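Dual specificity phosphatase 28 (Homo sapiens, PDB 5Y15) dephosphorylates a synthetic aryl phosphate in vitro but, unusually for a dual-specificity phosphatase, shows almost no activity toward phosphotyrosine and none toward phosphoserine. Local coordinates at residues 70-75 against 120-125; 130-135 against 159-164; 33-38 against 49-54; 39-44 against 155-160; 138-143 against 173-178. The protein carries 2 engineered substitutions. All blocks are in the same frame, centred on the assembly; numbering follows the deposited sequence.

Interaction 1 of 5, residues 70-75 against 120-125. Engineered in segment 120-125: Ser124 (natural residue Cys).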
# COMPACT_ATOMS: atom_id res chain seq x y z
N VAL A 70 6.10 3.76 -2.94
CA VAL A 70 5.81 2.44 -3.49
C VAL A 70 7.15 1.84 -3.87
O VAL A 70 7.77 2.26 -4.86
CB VAL A 70 4.87 2.51 -4.71
CG1 VAL A 70 4.56 1.08 -5.21
CG2 VAL A 70 3.58 3.28 -4.36
N ASN A 71 7.57 0.84 -3.10
CA ASN A 71 8.87 0.17 -3.25
C ASN A 71 8.58 -1.07 -4.08
O ASN A 71 8.05 -2.05 -3.56
CB ASN A 71 9.42 -0.15 -1.86
CG ASN A 71 10.82 -0.82 -1.87
OD1 ASN A 71 11.33 -1.28 -2.90
ND2 ASN A 71 11.41 -0.90 -0.69
N VAL A 72 8.89 -1.01 -5.37
CA VAL A 72 8.60 -2.15 -6.27
C VAL A 72 9.87 -3.00 -6.31
O VAL A 72 10.68 -2.95 -7.25
CB VAL A 72 8.15 -1.69 -7.66
CG1 VAL A 72 7.43 -2.83 -8.39
CG2 VAL A 72 7.27 -0.42 -7.55
N SER A 73 10.03 -3.86 -5.31
CA SER A 73 11.17 -4.76 -5.26
C SER A 73 11.01 -5.72 -4.10
O SER A 73 10.24 -5.48 -3.17
CB SER A 73 12.49 -4.02 -5.08
OG SER A 73 12.57 -3.62 -3.73
N ARG A 74 11.83 -6.77 -4.12
CA ARG A 74 11.82 -7.70 -3.00
C ARG A 74 12.87 -7.35 -1.98
O ARG A 74 12.65 -7.62 -0.79
CB ARG A 74 12.06 -9.12 -3.51
CG ARG A 74 10.98 -9.62 -4.43
CD ARG A 74 11.25 -11.06 -4.79
NE ARG A 74 10.27 -11.61 -5.71
CZ ARG A 74 9.28 -12.41 -5.34
NH1 ARG A 74 9.14 -12.71 -4.05
NH2 ARG A 74 8.43 -12.89 -6.24
N GLN A 75 13.93 -6.65 -2.37
CA GLN A 75 15.09 -6.50 -1.50
C GLN A 75 15.56 -5.07 -1.37
O GLN A 75 16.54 -4.86 -0.65
CB GLN A 75 16.29 -7.30 -2.04
CG GLN A 75 16.08 -8.77 -2.34
CD GLN A 75 15.58 -9.54 -1.15
OE1 GLN A 75 15.73 -9.11 -0.01
NE2 GLN A 75 14.99 -10.71 -1.42
N CYS A 120 2.81 10.50 -4.52
CA CYS A 120 3.39 9.17 -4.43
C CYS A 120 4.77 9.20 -5.05
O CYS A 120 5.01 9.88 -6.05
CB CYS A 120 2.59 8.11 -5.17
SG CYS A 120 0.88 7.97 -4.69
N LEU A 121 5.66 8.40 -4.46
CA LEU A 121 6.95 8.11 -5.04
C LEU A 121 6.93 6.63 -5.35
O LEU A 121 6.68 5.81 -4.46
CB LEU A 121 8.09 8.46 -4.08
CG LEU A 121 9.36 7.69 -4.41
CD1 LEU A 121 9.98 8.24 -5.69
CD2 LEU A 121 10.36 7.63 -3.23
N VAL A 122 7.11 6.28 -6.62
CA VAL A 122 7.24 4.90 -7.06
C VAL A 122 8.72 4.71 -7.38
O VAL A 122 9.28 5.47 -8.18
CB VAL A 122 6.40 4.61 -8.31
CG1 VAL A 122 6.55 3.18 -8.75
CG2 VAL A 122 4.91 4.93 -8.07
N TYR A 123 9.36 3.72 -6.76
CA TYR A 123 10.77 3.54 -7.03
C TYR A 123 11.16 2.08 -7.11
O TYR A 123 10.54 1.21 -6.50
CB TYR A 123 11.63 4.27 -6.00
CG TYR A 123 11.69 3.65 -4.63
CD1 TYR A 123 10.72 3.93 -3.68
CD2 TYR A 123 12.75 2.83 -4.27
CE1 TYR A 123 10.78 3.38 -2.42
CE2 TYR A 123 12.83 2.28 -3.01
CZ TYR A 123 11.84 2.56 -2.08
OH TYR A 123 11.90 2.02 -0.81
N SER A 124 12.21 1.83 -7.88
CA SER A 124 12.81 0.52 -8.00
C SER A 124 14.31 0.76 -7.96
O SER A 124 14.77 1.90 -7.82
CB SER A 124 12.37 -0.20 -9.28
OG SER A 124 12.76 0.52 -10.44
N LYS A 125 15.09 -0.32 -7.99
CA LYS A 125 16.54 -0.16 -7.86
C LYS A 125 17.08 0.80 -8.92
O LYS A 125 17.60 1.87 -8.60
CB LYS A 125 17.23 -1.51 -7.94
CG LYS A 125 18.72 -1.47 -7.65
CD LYS A 125 19.30 -2.85 -7.95
CE LYS A 125 20.76 -2.76 -8.33
NZ LYS A 125 21.21 -4.12 -8.71
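Val70, Asn71 and Val72 run parallel to Val122, Tyr123 and Ser124, pairing strands 66-71 and 119-123 inside the central sheet. Three nearly straight backbone bonds tie them: Val70 N to Leu121 O at 2.6 Å, Tyr123 N to Val70 O at 2.9 Å, and Val72 N to Tyr123 O at 3.0 Å. The side chains divide between the two faces. Val122 spans its neighbours with separate methyls, CG1 meeting Val72 CG2 at 3.9 Å while CG2 rests on Val70 CB; branched apolar residues suit this face, which lies under Met110 of helix 100-115 and against helix 130-142. On the other face chi1 of 73° sets Tyr123 CG between its backbone N and carbonyl carbon, leaning the ring across Asn71. Asn71 CA stands over one ring face, 4.1 Å from the centroid, and the amide plane is turned 29° from the ring. Beyond the pair, a turn of chain holds the polar ends: Tyr123 OH bonds to Pro77 O, and Ser73 OG donates to Asn71 OD1 at 2.8 Å while bonding to Gln76 N. Tyr123 stands where the HCX5R signature of this family usually has histidine. It leads into the phosphate-binding loop at the engineered Ser124, whose natural cysteine is inferred to form the phosphocysteine intermediate. Asn71 ND2 is 3.0 Å from Tyr123 OH but badly aimed for a bond; it serves Gln76 O and Glu86 OE2 instead. The buried amide therefore has partners for both its oxygen and its nitrogen, and tyrosine and asparagine meet by packing.

Interaction 2 of 5, residues 130-135 against 159-164. With PO4 (phosphate ion), chain C.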
# COMPACT_ATOMS: atom_id res chain seq x y z
N ARG A 130 10.61 -1.84 -13.03
CA ARG A 130 9.51 -2.07 -12.11
C ARG A 130 8.73 -0.79 -11.81
O ARG A 130 7.49 -0.77 -11.87
CB ARG A 130 10.03 -2.71 -10.82
CG ARG A 130 10.31 -4.21 -11.02
CD ARG A 130 11.11 -4.81 -9.85
NE ARG A 130 12.38 -4.13 -9.65
CZ ARG A 130 13.31 -4.50 -8.78
NH1 ARG A 130 13.13 -5.57 -7.99
NH2 ARG A 130 14.42 -3.79 -8.69
N SER A 131 9.44 0.27 -11.42
CA SER A 131 8.79 1.51 -11.05
C SER A 131 8.17 2.19 -12.27
O SER A 131 7.13 2.84 -12.15
CB SER A 131 9.79 2.42 -10.37
OG SER A 131 10.88 2.66 -11.26
N ALA A 132 8.77 2.01 -13.45
CA ALA A 132 8.20 2.60 -14.64
C ALA A 132 6.91 1.90 -15.01
O ALA A 132 5.94 2.54 -15.45
CB ALA A 132 9.19 2.54 -15.80
N ALA A 133 6.88 0.57 -14.84
CA ALA A 133 5.67 -0.19 -15.11
C ALA A 133 4.55 0.21 -14.17
O ALA A 133 3.41 0.40 -14.61
CB ALA A 133 5.95 -1.69 -14.99
N VAL A 134 4.85 0.36 -12.88
CA VAL A 134 3.79 0.75 -11.94
C VAL A 134 3.29 2.17 -12.23
O VAL A 134 2.08 2.44 -12.19
CB VAL A 134 4.29 0.62 -10.48
CG1 VAL A 134 3.28 1.24 -9.53
CG2 VAL A 134 4.52 -0.85 -10.12
N CYS A 135 4.20 3.10 -12.54
CA CYS A 135 3.75 4.45 -12.91
C CYS A 135 2.85 4.41 -14.14
O CYS A 135 1.80 5.07 -14.19
CB CYS A 135 4.96 5.36 -13.17
SG CYS A 135 5.70 5.91 -11.64
N PRO A 159 14.01 9.20 -19.27
CA PRO A 159 14.38 8.65 -20.58
C PRO A 159 14.84 7.21 -20.54
O PRO A 159 14.63 6.48 -21.52
CB PRO A 159 15.51 9.59 -21.05
CG PRO A 159 15.19 10.88 -20.34
CD PRO A 159 14.64 10.51 -19.01
N VAL A 160 15.48 6.77 -19.46
CA VAL A 160 15.92 5.38 -19.40
C VAL A 160 14.76 4.41 -19.20
O VAL A 160 14.97 3.19 -19.36
CB VAL A 160 16.99 5.20 -18.31
CG1 VAL A 160 18.06 6.28 -18.46
CG2 VAL A 160 16.37 5.23 -16.92
N ALA A 161 13.57 4.90 -18.85
CA ALA A 161 12.44 4.04 -18.54
C ALA A 161 12.27 2.94 -19.57
O ALA A 161 12.25 3.20 -20.77
CB ALA A 161 11.15 4.84 -18.41
N GLU A 162 12.14 1.71 -19.08
CA GLU A 162 11.99 0.51 -19.89
C GLU A 162 11.49 -0.67 -19.06
O GLU A 162 12.30 -1.41 -18.51
CB GLU A 162 13.31 0.10 -20.54
CG GLU A 162 13.08 -0.90 -21.63
CD GLU A 162 14.27 -1.13 -22.50
OE1 GLU A 162 15.40 -1.15 -21.96
OE2 GLU A 162 14.07 -1.32 -23.72
N PRO A 163 10.18 -0.87 -18.96
CA PRO A 163 9.67 -2.10 -18.36
C PRO A 163 10.21 -3.27 -19.14
O PRO A 163 10.27 -3.22 -20.37
CB PRO A 163 8.15 -1.99 -18.54
CG PRO A 163 7.91 -0.49 -18.55
CD PRO A 163 9.08 0.04 -19.35
N ASN A 164 10.61 -4.33 -18.43
CA ASN A 164 11.15 -5.50 -19.11
C ASN A 164 10.05 -6.14 -19.96
O ASN A 164 8.87 -5.82 -19.77
CB ASN A 164 11.80 -6.49 -18.11
CG ASN A 164 10.80 -7.30 -17.29
OD1 ASN A 164 9.91 -7.97 -17.83
ND2 ASN A 164 10.99 -7.30 -15.98
P PO4 C . 14.42 -1.66 -12.04
O1 PO4 C . 13.94 -0.23 -12.24
O2 PO4 C . 15.26 -2.12 -13.22
O3 PO4 C . 13.22 -2.55 -12.00
O4 PO4 C . 15.23 -1.61 -10.75
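Ala132 and Ala133 on the first turn of helix 130-142 make a small, buried, apolar contact with Ala161 and Pro163, in the loop between helices 147-157 and 165-179. The methyls Ala132 CB and Ala161 CB meet at 4.0 Å. Pro163 sets its ring against the next residue, CG lying 4.0 Å from Ala133 N and CB touching the Ala133 methyl at 4.2 Å. Such short side chains let the backbones draw close, Pro163 CA coming to 5.5 Å from Ala133 CA. The helix follows the phosphate-binding loop of the CX5R signature, and Arg130 is the arginine of that motif. A bend at chi3 (-58°) curls its side chain back to the bound phosphate, which it takes side-on: NE donates to O3 of the phosphate at 3.0 Å, and NH2 to O4, in the guanidinium plane, at 3.1 Å. Arg130 N also reaches phosphate O3, at 2.9 Å and 172°, so that one oxygen is gripped twice by a single residue. Backbone N atoms of Asn126, Arg128 and Ser129 complete the cradle, while Val91 O holds Arg130 NH1. The loop of Ala161 and Pro163 is tied to the phosphate-binding loop as well, Asn164 N bonding to Ser129 OG as Asn164 OD1 caps helix 165-179 at Phe167 N.

Interaction 3 of 5, residues 33-38 against 49-54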
# COMPACT_ATOMS: atom_id res chain seq x y z
N ALA A 33 27.41 -0.97 -9.88
CA ALA A 33 26.37 -0.31 -10.67
C ALA A 33 25.65 0.77 -9.85
O ALA A 33 24.88 0.47 -8.93
CB ALA A 33 25.36 -1.33 -11.20
N SER A 34 25.93 2.05 -10.18
CA SER A 34 25.27 3.19 -9.56
C SER A 34 24.10 3.64 -10.43
O SER A 34 24.27 3.85 -11.63
CB SER A 34 26.25 4.34 -9.36
OG SER A 34 25.56 5.58 -9.24
N PRO A 35 22.90 3.80 -9.85
CA PRO A 35 21.72 4.10 -10.67
C PRO A 35 21.87 5.38 -11.48
O PRO A 35 22.64 6.29 -11.14
CB PRO A 35 20.60 4.22 -9.63
CG PRO A 35 21.07 3.33 -8.49
CD PRO A 35 22.55 3.56 -8.44
N VAL A 36 21.13 5.43 -12.58
CA VAL A 36 21.17 6.61 -13.47
C VAL A 36 20.50 7.79 -12.76
O VAL A 36 19.36 7.65 -12.27
CB VAL A 36 20.48 6.29 -14.81
CG1 VAL A 36 20.18 7.57 -15.59
CG2 VAL A 36 21.35 5.35 -15.64
N PRO A 37 21.16 8.96 -12.67
CA PRO A 37 20.56 10.16 -12.07
C PRO A 37 19.44 10.68 -12.97
O PRO A 37 19.35 10.23 -14.11
CB PRO A 37 21.74 11.15 -12.01
CG PRO A 37 22.97 10.30 -12.15
CD PRO A 37 22.56 9.18 -13.05
N PRO A 38 18.60 11.61 -12.48
CA PRO A 38 18.52 12.19 -11.13
C PRO A 38 17.93 11.21 -10.13
O PRO A 38 17.39 10.18 -10.56
CB PRO A 38 17.59 13.40 -11.32
CG PRO A 38 17.61 13.67 -12.79
CD PRO A 38 17.71 12.32 -13.41
N LEU A 49 8.74 9.20 -9.92
CA LEU A 49 9.44 7.95 -10.16
C LEU A 49 10.88 8.11 -9.66
O LEU A 49 11.44 9.21 -9.73
CB LEU A 49 9.44 7.61 -11.65
CG LEU A 49 10.08 6.30 -12.12
CD1 LEU A 49 9.45 5.90 -13.41
CD2 LEU A 49 11.59 6.39 -12.29
N GLY A 50 11.47 7.03 -9.14
CA GLY A 50 12.82 7.16 -8.63
C GLY A 50 13.62 5.87 -8.63
O GLY A 50 13.09 4.76 -8.75
N SER A 51 14.93 6.03 -8.48
CA SER A 51 15.83 4.89 -8.39
C SER A 51 16.17 4.66 -6.93
O SER A 51 15.60 5.30 -6.05
CB SER A 51 17.13 5.13 -9.17
OG SER A 51 17.77 6.29 -8.67
N ALA A 52 17.08 3.71 -6.69
CA ALA A 52 17.53 3.37 -5.34
C ALA A 52 17.79 4.63 -4.53
O ALA A 52 17.53 4.67 -3.33
CB ALA A 52 18.80 2.49 -5.37
N ARG A 53 18.32 5.66 -5.18
CA ARG A 53 18.67 6.87 -4.45
C ARG A 53 17.44 7.64 -3.99
O ARG A 53 17.55 8.44 -3.05
CB ARG A 53 19.55 7.74 -5.35
CG ARG A 53 20.65 6.89 -6.02
CD ARG A 53 21.72 6.50 -5.01
NE ARG A 53 22.81 5.66 -5.54
CZ ARG A 53 24.08 6.05 -5.70
NH1 ARG A 53 24.45 7.28 -5.37
NH2 ARG A 53 24.98 5.20 -6.17
N ALA A 54 16.26 7.37 -4.57
CA ALA A 54 15.06 8.16 -4.28
C ALA A 54 14.63 8.05 -2.82
O ALA A 54 14.35 9.07 -2.17
CB ALA A 54 13.91 7.72 -5.18
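Arg53 bends at chi2 (-73°), which brings its guanidinium back beside Pro35, and Ser51 has OG between its backbone N and carbonyl carbon (chi1 58°), turned to the same proline. The contact lays the extended, proline-rich lead-in to strand 40-44 along the exit of strand 47-50, its partner in the antiparallel hairpin at the edge of the sheet. Pro35 is the hub, and each part of its ring has its own neighbour: CB sits 3.6 Å from Ser51 CB, CG meets the Ala52 methyl at 3.9 Å, and CD lies 3.6 Å from Arg53 NE. Proline and arginine side chains cross at about a right angle, a contact of van der Waals type. A rigid ring fits this place, since it packs well without asking for polar partners. The turn beneath is pinned by Ala54 N bonding to Ser51 O at 2.6 Å, and Gly50, having no side chain, leaves that volume to Ala54 CB. Further along, a cis peptide before Pro38 redirects the lead-in, and Val36 O accepts a bond from Arg158 NH2. Gly50 and Ala52 pair through their backbones with strand 119-123 and Lys125, so the contact borders the active-site loop while most of it stays at the surface. At its outer end Ser34 OG lies 3.1 Å from Arg53 NH2, at an angle too poor for a hydrogen bond.

Interaction 4 of 5, residues 39-44 against 155-160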
# COMPACT_ATOMS: atom_id res chain seq x y z
N PRO A 39 18.01 11.53 -8.83
CA PRO A 39 17.35 10.67 -7.83
C PRO A 39 15.89 10.42 -8.15
O PRO A 39 15.48 9.26 -8.28
CB PRO A 39 17.52 11.46 -6.52
CG PRO A 39 17.85 12.87 -6.94
CD PRO A 39 18.65 12.70 -8.20
N LEU A 40 15.08 11.48 -8.31
CA LEU A 40 13.66 11.30 -8.58
C LEU A 40 13.19 12.30 -9.64
O LEU A 40 13.76 13.37 -9.82
CB LEU A 40 12.82 11.42 -7.30
CG LEU A 40 12.79 12.70 -6.47
CD1 LEU A 40 11.96 13.76 -7.15
CD2 LEU A 40 12.20 12.39 -5.13
N VAL A 41 12.10 11.92 -10.30
CA VAL A 41 11.54 12.64 -11.44
C VAL A 41 10.04 12.81 -11.24
O VAL A 41 9.35 11.88 -10.80
CB VAL A 41 11.80 11.89 -12.75
CG1 VAL A 41 11.13 12.63 -13.86
CG2 VAL A 41 13.26 11.76 -13.02
N ARG A 42 9.53 14.00 -11.55
CA ARG A 42 8.09 14.20 -11.67
C ARG A 42 7.61 13.57 -12.98
O ARG A 42 8.11 13.92 -14.05
CB ARG A 42 7.77 15.70 -11.65
CG ARG A 42 6.33 16.08 -11.35
CD ARG A 42 6.13 17.56 -11.68
NE ARG A 42 4.83 18.11 -11.27
CZ ARG A 42 3.82 18.35 -12.11
NH1 ARG A 42 3.94 18.07 -13.40
NH2 ARG A 42 2.67 18.87 -11.65
N VAL A 43 6.71 12.59 -12.89
CA VAL A 43 6.13 12.01 -14.11
C VAL A 43 4.87 12.76 -14.51
O VAL A 43 4.58 12.93 -15.70
CB VAL A 43 5.81 10.52 -13.89
CG1 VAL A 43 5.03 9.96 -15.08
CG2 VAL A 43 7.09 9.72 -13.66
N ALA A 44 4.08 13.13 -13.52
CA ALA A 44 2.77 13.73 -13.68
C ALA A 44 2.39 14.31 -12.33
O ALA A 44 3.08 14.05 -11.33
CB ALA A 44 1.75 12.69 -14.16
N LYS A 155 8.24 7.76 -20.03
CA LYS A 155 9.50 7.86 -20.77
C LYS A 155 9.97 9.30 -20.94
O LYS A 155 11.18 9.57 -20.92
CB LYS A 155 9.37 7.17 -22.14
CG LYS A 155 10.68 7.05 -22.90
CD LYS A 155 11.11 5.60 -23.06
CE LYS A 155 12.42 5.49 -23.83
NZ LYS A 155 13.39 4.58 -23.12
N SER A 156 9.04 10.25 -21.11
CA SER A 156 9.45 11.65 -21.21
C SER A 156 9.98 12.15 -19.88
O SER A 156 10.92 12.95 -19.84
CB SER A 156 8.27 12.53 -21.66
OG SER A 156 7.93 12.34 -23.03
N ALA A 157 9.43 11.66 -18.77
CA ALA A 157 9.95 12.09 -17.49
C ALA A 157 11.24 11.37 -17.14
O ALA A 157 12.12 11.97 -16.51
CB ALA A 157 8.90 11.86 -16.39
N ARG A 158 11.40 10.12 -17.57
CA ARG A 158 12.57 9.30 -17.27
C ARG A 158 13.02 8.63 -18.56
O ARG A 158 12.44 7.61 -18.97
CB ARG A 158 12.25 8.27 -16.20
CG ARG A 158 13.40 7.36 -15.81
CD ARG A 158 14.18 7.96 -14.63
NE ARG A 158 15.08 6.98 -14.03
CZ ARG A 158 16.23 7.27 -13.42
NH1 ARG A 158 16.66 8.52 -13.33
NH2 ARG A 158 16.95 6.29 -12.90
N PRO A 159 14.01 9.20 -19.27
CA PRO A 159 14.38 8.65 -20.58
C PRO A 159 14.84 7.21 -20.54
O PRO A 159 14.63 6.48 -21.52
CB PRO A 159 15.51 9.59 -21.05
CG PRO A 159 15.19 10.88 -20.34
CD PRO A 159 14.64 10.51 -19.01
N VAL A 160 15.48 6.77 -19.46
CA VAL A 160 15.92 5.38 -19.40
C VAL A 160 14.76 4.41 -19.20
O VAL A 160 14.97 3.19 -19.36
CB VAL A 160 16.99 5.20 -18.31
CG1 VAL A 160 18.06 6.28 -18.46
CG2 VAL A 160 16.37 5.23 -16.92
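Val41, Arg42 and Val43 close around the methyl of Ala157, the last residue of helix 147-157, and this is the tight part of the contact. Ala157 CB is 3.2 Å from Arg42 O. It also lies 3.5 Å from Val41 CG1, closer than two carbon atoms usually come, with Val43 CG2 at a relaxed 3.9 Å from the same methyl. Val41 has CG1 anti to its backbone N (chi1 176°), pushing that methyl at the helix end; its 2.9 Å separation from Ala157 O is shorter than a normal methyl-to-oxygen contact and its exact value is doubtful. Alanine suits the spot, because the backbones approach to 5.1 Å between the CA atoms of Val43 and Ala157. The strand is the edge of the sheet, and it ends in a classic beta bulge in which Val43 and Ala44 both face Leu47, while Val43 also packs on Val154 of the helix. Toward the active-site loop the fit slackens: Val41 CG2 lies 4.2 Å from Arg158 CD, touching only the aliphatic part of that side chain. The buried guanidinium beyond is bonded elsewhere, NE to Gly127 O and NH2 to Asn126 O, both in the phosphate-binding loop. On the solvent side, exposed Arg42 points its CB away from the helix and meets Ala157 through its carbonyl oxygen. Lys155, also exposed, folds over the helix end to give NZ to Pro159 O at 2.8 Å and to Ala161 O.

Interaction 5 of 5, residues 138-143 against 173-178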
# COMPACT_ATOMS: atom_id res chain seq x y z
N TYR A 138 -0.52 3.07 -13.26
CA TYR A 138 -1.29 4.04 -12.48
C TYR A 138 -1.92 5.07 -13.40
O TYR A 138 -3.10 5.43 -13.24
CB TYR A 138 -0.41 4.71 -11.42
CG TYR A 138 -1.15 5.85 -10.74
CD1 TYR A 138 -2.06 5.60 -9.72
CD2 TYR A 138 -0.99 7.16 -11.18
CE1 TYR A 138 -2.76 6.63 -9.12
CE2 TYR A 138 -1.71 8.20 -10.59
CZ TYR A 138 -2.59 7.93 -9.57
OH TYR A 138 -3.28 8.96 -8.99
N LEU A 139 -1.16 5.57 -14.38
CA LEU A 139 -1.71 6.56 -15.28
C LEU A 139 -2.85 5.98 -16.11
O LEU A 139 -3.84 6.67 -16.39
CB LEU A 139 -0.62 7.12 -16.18
CG LEU A 139 0.44 7.89 -15.41
CD1 LEU A 139 1.53 8.32 -16.37
CD2 LEU A 139 -0.20 9.11 -14.75
N MET A 140 -2.75 4.71 -16.49
CA MET A 140 -3.84 4.10 -17.25
C MET A 140 -5.09 3.93 -16.40
O MET A 140 -6.21 4.18 -16.87
CB MET A 140 -3.42 2.73 -17.78
CG MET A 140 -2.71 2.74 -19.10
SD MET A 140 -2.27 1.03 -19.49
CE MET A 140 -0.92 0.88 -18.46
N ARG A 141 -4.92 3.47 -15.16
CA ARG A 141 -6.04 3.04 -14.33
C ARG A 141 -6.78 4.21 -13.70
O ARG A 141 -8.01 4.16 -13.55
CB ARG A 141 -5.53 2.07 -13.26
CG ARG A 141 -6.52 1.71 -12.17
CD ARG A 141 -7.76 1.00 -12.74
NE ARG A 141 -8.67 0.61 -11.67
CZ ARG A 141 -9.69 1.37 -11.25
NH1 ARG A 141 -9.91 2.55 -11.80
NH2 ARG A 141 -10.47 0.94 -10.27
N HIS A 142 -6.07 5.28 -13.29
CA HIS A 142 -6.71 6.37 -12.56
C HIS A 142 -6.62 7.74 -13.21
O HIS A 142 -7.23 8.69 -12.70
CB HIS A 142 -6.17 6.44 -11.13
CG HIS A 142 -6.62 5.30 -10.27
ND1 HIS A 142 -5.76 4.33 -9.80
CD2 HIS A 142 -7.85 4.97 -9.81
CE1 HIS A 142 -6.44 3.45 -9.08
NE2 HIS A 142 -7.71 3.82 -9.07
N ARG A 143 -5.90 7.87 -14.31
CA ARG A 143 -5.92 9.10 -15.09
C ARG A 143 -6.41 8.81 -16.50
O ARG A 143 -6.24 9.64 -17.39
CB ARG A 143 -4.53 9.74 -15.11
CG ARG A 143 -3.86 9.87 -13.75
CD ARG A 143 -4.26 11.11 -13.02
NE ARG A 143 -3.70 11.12 -11.67
CZ ARG A 143 -2.52 11.65 -11.35
NH1 ARG A 143 -1.77 12.23 -12.29
NH2 ARG A 143 -2.09 11.61 -10.09
N LYS A 173 -1.89 -6.49 -21.45
CA LYS A 173 -3.06 -7.22 -20.97
C LYS A 173 -3.87 -6.37 -20.00
O LYS A 173 -5.11 -6.42 -20.01
CB LYS A 173 -2.61 -8.52 -20.30
CG LYS A 173 -3.74 -9.40 -19.76
CD LYS A 173 -4.76 -9.73 -20.88
CE LYS A 173 -5.01 -11.23 -21.03
NZ LYS A 173 -5.07 -11.94 -19.71
N TYR A 174 -3.20 -5.58 -19.16
CA TYR A 174 -3.90 -4.69 -18.24
C TYR A 174 -4.71 -3.66 -19.00
O TYR A 174 -5.84 -3.33 -18.60
CB TYR A 174 -2.89 -4.00 -17.34
CG TYR A 174 -3.44 -3.27 -16.14
CD1 TYR A 174 -4.19 -3.94 -15.17
CD2 TYR A 174 -3.15 -1.93 -15.93
CE1 TYR A 174 -4.65 -3.28 -14.04
CE2 TYR A 174 -3.60 -1.27 -14.80
CZ TYR A 174 -4.36 -1.95 -13.87
OH TYR A 174 -4.81 -1.29 -12.74
N GLU A 175 -4.17 -3.15 -20.11
CA GLU A 175 -4.93 -2.21 -20.91
C GLU A 175 -6.17 -2.86 -21.48
O GLU A 175 -7.28 -2.34 -21.33
CB GLU A 175 -4.05 -1.64 -22.03
CG GLU A 175 -4.67 -0.41 -22.71
CD GLU A 175 -3.98 -0.06 -24.00
OE1 GLU A 175 -3.44 -0.97 -24.66
OE2 GLU A 175 -3.93 1.14 -24.33
N GLU A 176 -6.02 -4.06 -22.06
CA GLU A 176 -7.22 -4.65 -22.65
C GLU A 176 -8.22 -5.06 -21.57
O GLU A 176 -9.43 -5.07 -21.83
CB GLU A 176 -6.83 -5.82 -23.55
CG GLU A 176 -6.65 -7.17 -22.88
CD GLU A 176 -6.25 -8.26 -23.87
OE1 GLU A 176 -7.06 -8.57 -24.79
OE2 GLU A 176 -5.13 -8.82 -23.75
N ALA A 177 -7.76 -5.33 -20.35
CA ALA A 177 -8.69 -5.53 -19.25
C ALA A 177 -9.42 -4.24 -18.89
O ALA A 177 -10.61 -4.25 -18.60
CB ALA A 177 -7.96 -6.09 -18.04
N LEU A 178 -8.71 -3.11 -18.91
CA LEU A 178 -9.33 -1.84 -18.55
C LEU A 178 -10.37 -1.40 -19.58
O LEU A 178 -11.32 -0.69 -19.22
CB LEU A 178 -8.28 -0.75 -18.37
CG LEU A 178 -7.36 -0.99 -17.18
CD1 LEU A 178 -6.26 0.06 -17.15
CD2 LEU A 178 -8.16 -1.01 -15.88
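Tyr174 OH, lying against Arg141, is hydrogen-bonded to Glu104 OE1 on helix 100-115. Glu104 OE2 forms a salt bridge with Arg141 NE, so one glutamate ties both residues. Beside the phenol oxygen the packing is aliphatic, Arg141 CB and CG each lying 3.5 Å from Tyr174 OH. Arg141 starts with CG anti to its backbone N and then bends at chi2 (62°), which lays its aliphatic part along that oxygen. Tyr174 OH comes to the guanidinium edge, near its plane, with ring and guanidinium planes 44° apart. Next to this polar corner the contact turns apolar. Leu178 forks between two neighbours, CD1 on Met140 CB at 3.9 Å and CD2 on Arg141 CD at 3.7 Å. Met140 bends at its end so that CE approaches the edge of the Tyr174 ring, 4.4 Å from CD2, while its SD meets Glu175 CB at 4.1 Å. A flexible thioether can follow the uneven surface between the helices, and it also packs on Leu147 and Ala150 of helix 147-157. The last turns of helices 130-142 and 165-179 run parallel, their axes 5° apart in direction and 10.6 Å apart, a spacing bridged by long side chains. Glu175 reaches further with an extended chain, its OE2 accepting from Leu147 N at the start of helix 147-157, where a negative group would probably be welcome. Far from the active site, helix 165-179 is thus joined to its neighbours by the shared Glu104, by Glu175, by buried Met140 and by Leu178 at the border; the nearby charge of Arg141 would be expected to keep Glu104 ionised.

Interactions 1 and 2 stand at the two ends of the phosphate-binding loop, their centres 11 Å apart; Ser124 OG and Ser131 OG, probably hydrogen-bonded at 3.0 Å, join strand to helix there. Interaction 3 flanks the same loop through the sheet, where Gly50 N lies 2.9 Å from Val122 O. It meets interaction 4 at Arg158 and in the paired edge strands, Val41 N lying 2.9 Å from Leu49 O. Interactions 2 and 4 overlap at Pro159 and Val160, and Lys155 of interaction 4 reaches Ala161 of interaction 2. Interaction 5 uses the far end of the helix that interaction 2 begins; its centre is about 19 Å from that of interaction 1 and 26 Å from that of interaction 3.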